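Local coordinates for protein free methionine-R-sulfoxide reductase (Saccharomyces cerevisiae, PDB 3KO6) that catalyses the thioredoxin-linked reduction of the free R-enantiomer of methionine sulfoxide to methionine and helps protect the cell against oxidative stress, at residues Val62-Ala67 and Ile148-Leu153; Pro114-Tyr119 and Gly127-Glu132. All coordinates share one frame; numbering follows the deposited sequence.

Interaction 1. Residues Val62-Ala67 and Ile148-Leu153. With SME (methionine sulfoxide), chain C.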
loop_
_atom_site.group_PDB
_atom_site.type_symbol
_atom_site.label_atom_id
_atom_site.label_comp_id
_atom_site.label_asym_id
_atom_site.label_seq_id
_atom_site.Cartn_x
_atom_site.Cartn_y
_atom_site.Cartn_z
ATOM N N VAL A 62 -6.835 -15.026 10.575
ATOM C CA VAL A 62 -6.029 -14.240 11.510
ATOM C C VAL A 62 -6.495 -12.777 11.488
ATOM O O VAL A 62 -6.536 -12.147 10.432
ATOM C CB VAL A 62 -4.521 -14.340 11.219
ATOM C CG1 VAL A 62 -3.723 -13.464 12.198
ATOM C CG2 VAL A 62 -4.057 -15.790 11.307
ATOM N N ASP A 63 -6.854 -12.246 12.651
ATOM C CA ASP A 63 -7.380 -10.893 12.726
ATOM C C ASP A 63 -6.271 -9.821 12.609
ATOM O O ASP A 63 -5.948 -9.126 13.573
ATOM C CB ASP A 63 -8.215 -10.717 13.996
ATOM C CG ASP A 63 -9.199 -9.573 13.882
ATOM O OD1 ASP A 63 -9.305 -9.008 12.765
ATOM O OD2 ASP A 63 -9.869 -9.239 14.895
ATOM N N ILE A 64 -5.693 -9.697 11.417
ATOM C CA ILE A 64 -4.615 -8.742 11.186
ATOM C C ILE A 64 -5.148 -7.332 10.971
ATOM O O ILE A 64 -6.293 -7.158 10.530
ATOM C CB ILE A 64 -3.696 -9.166 10.006
ATOM C CG1 ILE A 64 -4.460 -9.235 8.688
ATOM C CG2 ILE A 64 -3.039 -10.514 10.300
ATOM C CD1 ILE A 64 -3.537 -9.197 7.489
ATOM N N ASN A 65 -4.330 -6.336 11.315
ATOM C CA ASN A 65 -4.703 -4.919 11.142
ATOM C C ASN A 65 -3.685 -4.147 10.326
ATOM O O ASN A 65 -3.964 -3.026 9.898
ATOM C CB ASN A 65 -4.947 -4.209 12.481
ATOM C CG ASN A 65 -3.765 -4.313 13.432
ATOM O OD1 ASN A 65 -3.202 -5.390 13.613
ATOM N ND2 ASN A 65 -3.393 -3.195 14.055
ATOM N N TRP A 66 -2.512 -4.755 10.119
ATOM C CA TRP A 66 -1.462 -4.181 9.270
ATOM C C TRP A 66 -0.671 -5.278 8.581
ATOM O O TRP A 66 -0.413 -6.328 9.177
ATOM C CB TRP A 66 -0.492 -3.325 10.083
ATOM C CG TRP A 66 -0.004 -2.132 9.349
ATOM C CD1 TRP A 66 -0.708 -1.007 9.101
ATOM C CD2 TRP A 66 1.297 -1.931 8.776
ATOM N NE1 TRP A 66 0.061 -0.106 8.397
ATOM C CE2 TRP A 66 1.298 -0.654 8.181
ATOM C CE3 TRP A 66 2.458 -2.710 8.696
ATOM C CZ2 TRP A 66 2.423 -0.119 7.536
ATOM C CZ3 TRP A 66 3.584 -2.177 8.034
ATOM C CH2 TRP A 66 3.549 -0.896 7.468
ATOM N N ALA A 67 -0.285 -5.019 7.338
ATOM C CA ALA A 67 0.584 -5.899 6.579
ATOM C C ALA A 67 1.340 -5.049 5.548
ATOM O O ALA A 67 0.712 -4.437 4.684
ATOM C CB ALA A 67 -0.244 -6.971 5.897
ATOM N N ILE A 148 9.713 -6.968 6.588
ATOM C CA ILE A 148 8.324 -7.312 6.375
ATOM C C ILE A 148 7.662 -7.306 7.738
ATOM O O ILE A 148 8.107 -8.007 8.650
ATOM C CB ILE A 148 8.152 -8.714 5.771
ATOM C CG1 ILE A 148 9.123 -8.935 4.599
ATOM C CG2 ILE A 148 6.699 -8.912 5.360
ATOM C CD1 ILE A 148 9.094 -10.377 4.013
ATOM N N ASP A 149 6.592 -6.531 7.864
ATOM C CA ASP A 149 5.911 -6.339 9.138
ATOM C C ASP A 149 4.429 -6.678 9.047
ATOM O O ASP A 149 3.738 -6.289 8.084
ATOM C CB ASP A 149 6.076 -4.885 9.548
ATOM C CG ASP A 149 5.543 -4.600 10.936
ATOM O OD1 ASP A 149 5.176 -5.558 11.649
ATOM O OD2 ASP A 149 5.499 -3.414 11.312
ATOM N N ILE A 150 3.942 -7.413 10.045
ATOM C CA ILE A 150 2.506 -7.746 10.160
ATOM C C ILE A 150 2.035 -7.542 11.603
ATOM O O ILE A 150 2.687 -8.018 12.549
ATOM C CB ILE A 150 2.187 -9.221 9.770
ATOM C CG1 ILE A 150 2.971 -9.656 8.513
ATOM C CG2 ILE A 150 0.669 -9.416 9.592
ATOM C CD1 ILE A 150 2.657 -11.096 8.038
ATOM N N ASP A 151 0.902 -6.863 11.765
ATOM C CA ASP A 151 0.285 -6.675 13.071
ATOM C C ASP A 151 -1.027 -7.436 13.208
ATOM O O ASP A 151 -1.813 -7.522 12.250
ATOM C CB ASP A 151 -0.021 -5.199 13.288
ATOM C CG ASP A 151 1.216 -4.339 13.356
ATOM O OD1 ASP A 151 2.341 -4.860 13.450
ATOM O OD2 ASP A 151 1.055 -3.120 13.326
ATOM N N CYS A 152 -1.301 -7.922 14.415
ATOM C CA CYS A 152 -2.515 -8.667 14.682
ATOM C C CYS A 152 -3.261 -8.083 15.866
ATOM O O CYS A 152 -2.640 -7.651 16.849
ATOM C CB CYS A 152 -2.175 -10.128 14.937
ATOM S SG CYS A 152 -3.587 -11.208 15.222
ATOM N N LEU A 153 -4.591 -8.082 15.782
ATOM C CA LEU A 153 -5.448 -7.521 16.822
ATOM C C LEU A 153 -5.632 -8.455 18.025
ATOM O O LEU A 153 -6.224 -8.069 19.038
ATOM C CB LEU A 153 -6.806 -7.114 16.226
ATOM C CG LEU A 153 -6.832 -5.917 15.266
ATOM C CD1 LEU A 153 -8.226 -5.647 14.767
ATOM C CD2 LEU A 153 -6.267 -4.662 15.923
HETATM N N SME C . 5.737 0.247 12.047
HETATM C CA SME C . 5.238 -0.816 12.955
HETATM C CB SME C . 5.799 -0.520 14.338
HETATM C CG SME C . 6.070 -1.809 15.136
HETATM S S SME C . 7.647 -1.865 15.794
HETATM O OE SME C . 8.545 -0.807 15.251
HETATM C CE SME C . 7.512 -1.724 17.488
HETATM C C SME C . 3.731 -0.916 12.934
HETATM O O SME C . 3.138 -1.592 13.773
HETATM O OXT SME C . 2.991 -0.300 12.084
#
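Asp149 brings its CB up to CZ3 of the Trp66 six-membered ring at 4.0 Å, the two side chains crossing at about a right angle with ring and carboxylate planes 54° apart. A chi1 of -173°, which sets CG opposite the main-chain nitrogen, carries the carboxylate to the bound methionine sulfoxide, OD2 lying 3.1 Å from SME CA. Over the Trp66 ring, near its centre, sits OXT of the same ligand. Ile150 points to the other face of the sheet, beside Ala67, where its CG2 meets Ile64 CG2 at 3.9 Å under the cover of helix 42-59. Asp151 is bonded through its backbone to two successive residues: its N donates to Trp66 O (3.0 Å) and its O accepts Asn65 N (2.9 Å), while OD2 turns to the ligand carboxylate. Cys152 packs SG on Val62 CG1 at 3.8 Å. Just past the strand end, Leu153 N makes an almost straight bond to Asp63 O (2.8 Å, 174° at the hydrogen), while its CD2 lies against the Asn65 amide, CG at 3.5 Å. That amide gives ND2 to Thr129 and Asp126, and an alanine here would probably leave both without this donor and take the amide from against Leu153 CD2. Asn65 and Trp66 both facing Asp151 make a classic beta bulge, set in neighbouring antiparallel strands of the GAF-domain sheet at the substrate pocket.

Interaction 2. Residues Pro114-Tyr119 and Gly127-Glu132. With SME (methionine sulfoxide), chain C.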
loop_
_atom_site.group_PDB
_atom_site.type_symbol
_atom_site.label_atom_id
_atom_site.label_comp_id
_atom_site.label_asym_id
_atom_site.label_seq_id
_atom_site.Cartn_x
_atom_site.Cartn_y
_atom_site.Cartn_z
ATOM N N PRO A 114 4.354 -11.840 21.082
ATOM C CA PRO A 114 3.005 -12.277 21.429
ATOM C C PRO A 114 2.154 -11.196 22.099
ATOM O O PRO A 114 0.932 -11.223 21.964
ATOM C CB PRO A 114 3.244 -13.451 22.396
ATOM C CG PRO A 114 4.561 -13.179 23.005
ATOM C CD PRO A 114 5.375 -12.438 21.972
ATOM N N ASP A 115 2.789 -10.278 22.827
ATOM C CA ASP A 115 2.090 -9.168 23.486
ATOM C C ASP A 115 2.940 -7.907 23.388
ATOM O O ASP A 115 3.936 -7.779 24.096
ATOM C CB ASP A 115 1.813 -9.508 24.956
ATOM C CG ASP A 115 0.925 -8.475 25.651
ATOM O OD1 ASP A 115 0.758 -7.347 25.128
ATOM O OD2 ASP A 115 0.382 -8.800 26.723
ATOM N N VAL A 116 2.549 -6.986 22.512
ATOM C CA VAL A 116 3.372 -5.795 22.216
ATOM C C VAL A 116 3.438 -4.799 23.368
ATOM O O VAL A 116 4.429 -4.088 23.531
ATOM C CB VAL A 116 2.929 -5.049 20.927
ATOM C CG1 VAL A 116 3.189 -5.906 19.675
ATOM C CG2 VAL A 116 1.473 -4.582 21.019
ATOM N N ASN A 117 2.377 -4.748 24.160
ATOM C CA ASN A 117 2.356 -3.876 25.309
ATOM C C ASN A 117 3.340 -4.328 26.393
ATOM O O ASN A 117 3.707 -3.527 27.255
ATOM C CB ASN A 117 0.927 -3.727 25.833
ATOM C CG ASN A 117 -0.018 -3.154 24.770
ATOM O OD1 ASN A 117 0.256 -2.101 24.180
ATOM N ND2 ASN A 117 -1.122 -3.853 24.516
ATOM N N LYS A 118 3.786 -5.588 26.313
ATOM C CA LYS A 118 4.813 -6.122 27.222
ATOM C C LYS A 118 6.220 -6.100 26.624
ATOM O O LYS A 118 7.162 -6.654 27.209
ATOM C CB LYS A 118 4.462 -7.543 27.696
ATOM C CG LYS A 118 3.341 -7.594 28.722
ATOM C CD LYS A 118 2.864 -9.011 28.949
ATOM C CE LYS A 118 1.716 -9.056 29.939
ATOM N NZ LYS A 118 1.397 -10.463 30.276
ATOM N N TYR A 119 6.359 -5.449 25.474
ATOM C CA TYR A 119 7.623 -5.388 24.748
ATOM C C TYR A 119 8.257 -4.013 24.935
ATOM O O TYR A 119 7.792 -3.032 24.332
ATOM C CB TYR A 119 7.367 -5.662 23.259
ATOM C CG TYR A 119 8.592 -5.776 22.375
ATOM C CD1 TYR A 119 9.194 -7.017 22.149
ATOM C CD2 TYR A 119 9.128 -4.655 21.735
ATOM C CE1 TYR A 119 10.313 -7.137 21.319
ATOM C CE2 TYR A 119 10.249 -4.757 20.914
ATOM C CZ TYR A 119 10.830 -6.004 20.707
ATOM O OH TYR A 119 11.935 -6.128 19.897
ATOM N N GLY A 127 -2.860 1.682 17.913
ATOM C CA GLY A 127 -3.050 1.369 19.320
ATOM C C GLY A 127 -3.723 0.035 19.612
ATOM O O GLY A 127 -3.564 -0.514 20.700
ATOM N N GLU A 128 -4.468 -0.493 18.640
ATOM C CA GLU A 128 -5.244 -1.725 18.853
ATOM C C GLU A 128 -4.424 -3.010 18.654
ATOM O O GLU A 128 -4.876 -4.105 19.009
ATOM C CB GLU A 128 -6.492 -1.738 17.966
ATOM C CG GLU A 128 -7.547 -0.687 18.317
ATOM C CD GLU A 128 -8.708 -0.674 17.323
ATOM O OE1 GLU A 128 -8.713 -1.511 16.370
ATOM O OE2 GLU A 128 -9.618 0.179 17.499
ATOM N N THR A 129 -3.219 -2.862 18.109
ATOM C CA THR A 129 -2.316 -3.985 17.856
ATOM C C THR A 129 -1.927 -4.671 19.144
ATOM O O THR A 129 -1.410 -4.013 20.047
ATOM C CB THR A 129 -1.020 -3.509 17.179
ATOM O OG1 THR A 129 -1.324 -2.885 15.923
ATOM C CG2 THR A 129 -0.086 -4.674 16.952
ATOM N N LYS A 130 -2.170 -5.980 19.227
ATOM C CA LYS A 130 -1.748 -6.785 20.387
ATOM C C LYS A 130 -0.551 -7.687 20.076
ATOM O O LYS A 130 0.263 -7.958 20.953
ATOM C CB LYS A 130 -2.892 -7.647 20.921
ATOM C CG LYS A 130 -3.996 -6.900 21.629
ATOM C CD LYS A 130 -5.008 -7.884 22.208
ATOM C CE LYS A 130 -5.960 -7.228 23.197
ATOM N NZ LYS A 130 -7.041 -6.453 22.513
ATOM N N SER A 131 -0.436 -8.176 18.844
ATOM C CA SER A 131 0.744 -8.985 18.508
ATOM C C SER A 131 1.360 -8.580 17.171
ATOM O O SER A 131 0.719 -7.882 16.379
ATOM C CB SER A 131 0.431 -10.484 18.554
ATOM O OG SER A 131 -0.544 -10.847 17.595
ATOM N N GLU A 132 2.601 -9.013 16.930
ATOM C CA GLU A 132 3.359 -8.578 15.756
ATOM C C GLU A 132 4.445 -9.559 15.340
ATOM O O GLU A 132 5.062 -10.198 16.182
ATOM C CB GLU A 132 3.987 -7.204 16.033
ATOM C CG GLU A 132 4.550 -6.510 14.801
ATOM C CD GLU A 132 5.038 -5.088 15.040
ATOM O OE1 GLU A 132 5.499 -4.469 14.054
ATOM O OE2 GLU A 132 4.968 -4.584 16.186
HETATM N N SME C . 5.737 0.247 12.047
HETATM C CA SME C . 5.238 -0.816 12.955
HETATM C CB SME C . 5.799 -0.520 14.338
HETATM C CG SME C . 6.070 -1.809 15.136
HETATM S S SME C . 7.647 -1.865 15.794
HETATM O OE SME C . 8.545 -0.807 15.251
HETATM C CE SME C . 7.512 -1.724 17.488
HETATM C C SME C . 3.731 -0.916 12.934
HETATM O O SME C . 3.138 -1.592 13.773
HETATM O OXT SME C . 2.991 -0.300 12.084
#
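Val116 fastens the 114-119 loop to the lead-in of strand 131-138: its N donates to Lys130 O at 2.9 Å, with the donor tilted 34° from the carbonyl plane, and Asp115 CA adds a C-H...O contact to the same oxygen. The valine side chain is the tight part. Its CG1, anti to the carbonyl carbon (chi1 -67°), packs on Glu132 CB at 3.9 Å, the two side chains crossing at about a right angle, while CG2 comes up to Thr129 O. Val116 also opens a short 3-10 turn through Lys118, and in the partner segment Lys130 and Ser131 both face Cys152 of strand 144-152, a classic beta bulge where the GAF-domain strand begins. Glu132, extended beyond CG, leads inward from this packing to the ligand, OE1 approaching SME CG at 2.9 Å. Ser131 touches Pro114 O through CB (3.5 Å), its hydroxyl being used by Asp154 O and Gly157 N. The outer side is looser: the Pro114 ring and the Lys130 chain both start away from the partner segment, and the Lys130 side chain touches Tyr155. Exposed Asn117 brings ND2 only to 4.5 Å from Thr129 O, and its backbone N makes a weak hydrogen bond to Asp115 OD1.

How the interactions relate
Strands 144-152 and 131-138 are neighbours in one antiparallel sheet, so interaction 1 and interaction 2, their centres about 11 Å apart, meet side by side; along the chain, interaction 2 is nested within the loop closed by interaction 1. Asn65 ND2 lies 2.8 Å from Thr129 OG1, a probable hydrogen bond tying the bulge of interaction 1 to segment 127-132. Asp151 OD1 packs on Glu132 CG at 3.1 Å, and Asp149 OD1 comes within 2.7 Å of Glu132 OE1, two acidic groups close together. All three acids border methionine sulfoxide: Asp149 and Asp151 stand by its amino-acid end, Glu132 beside the side-chain carbon that carries the sulfur.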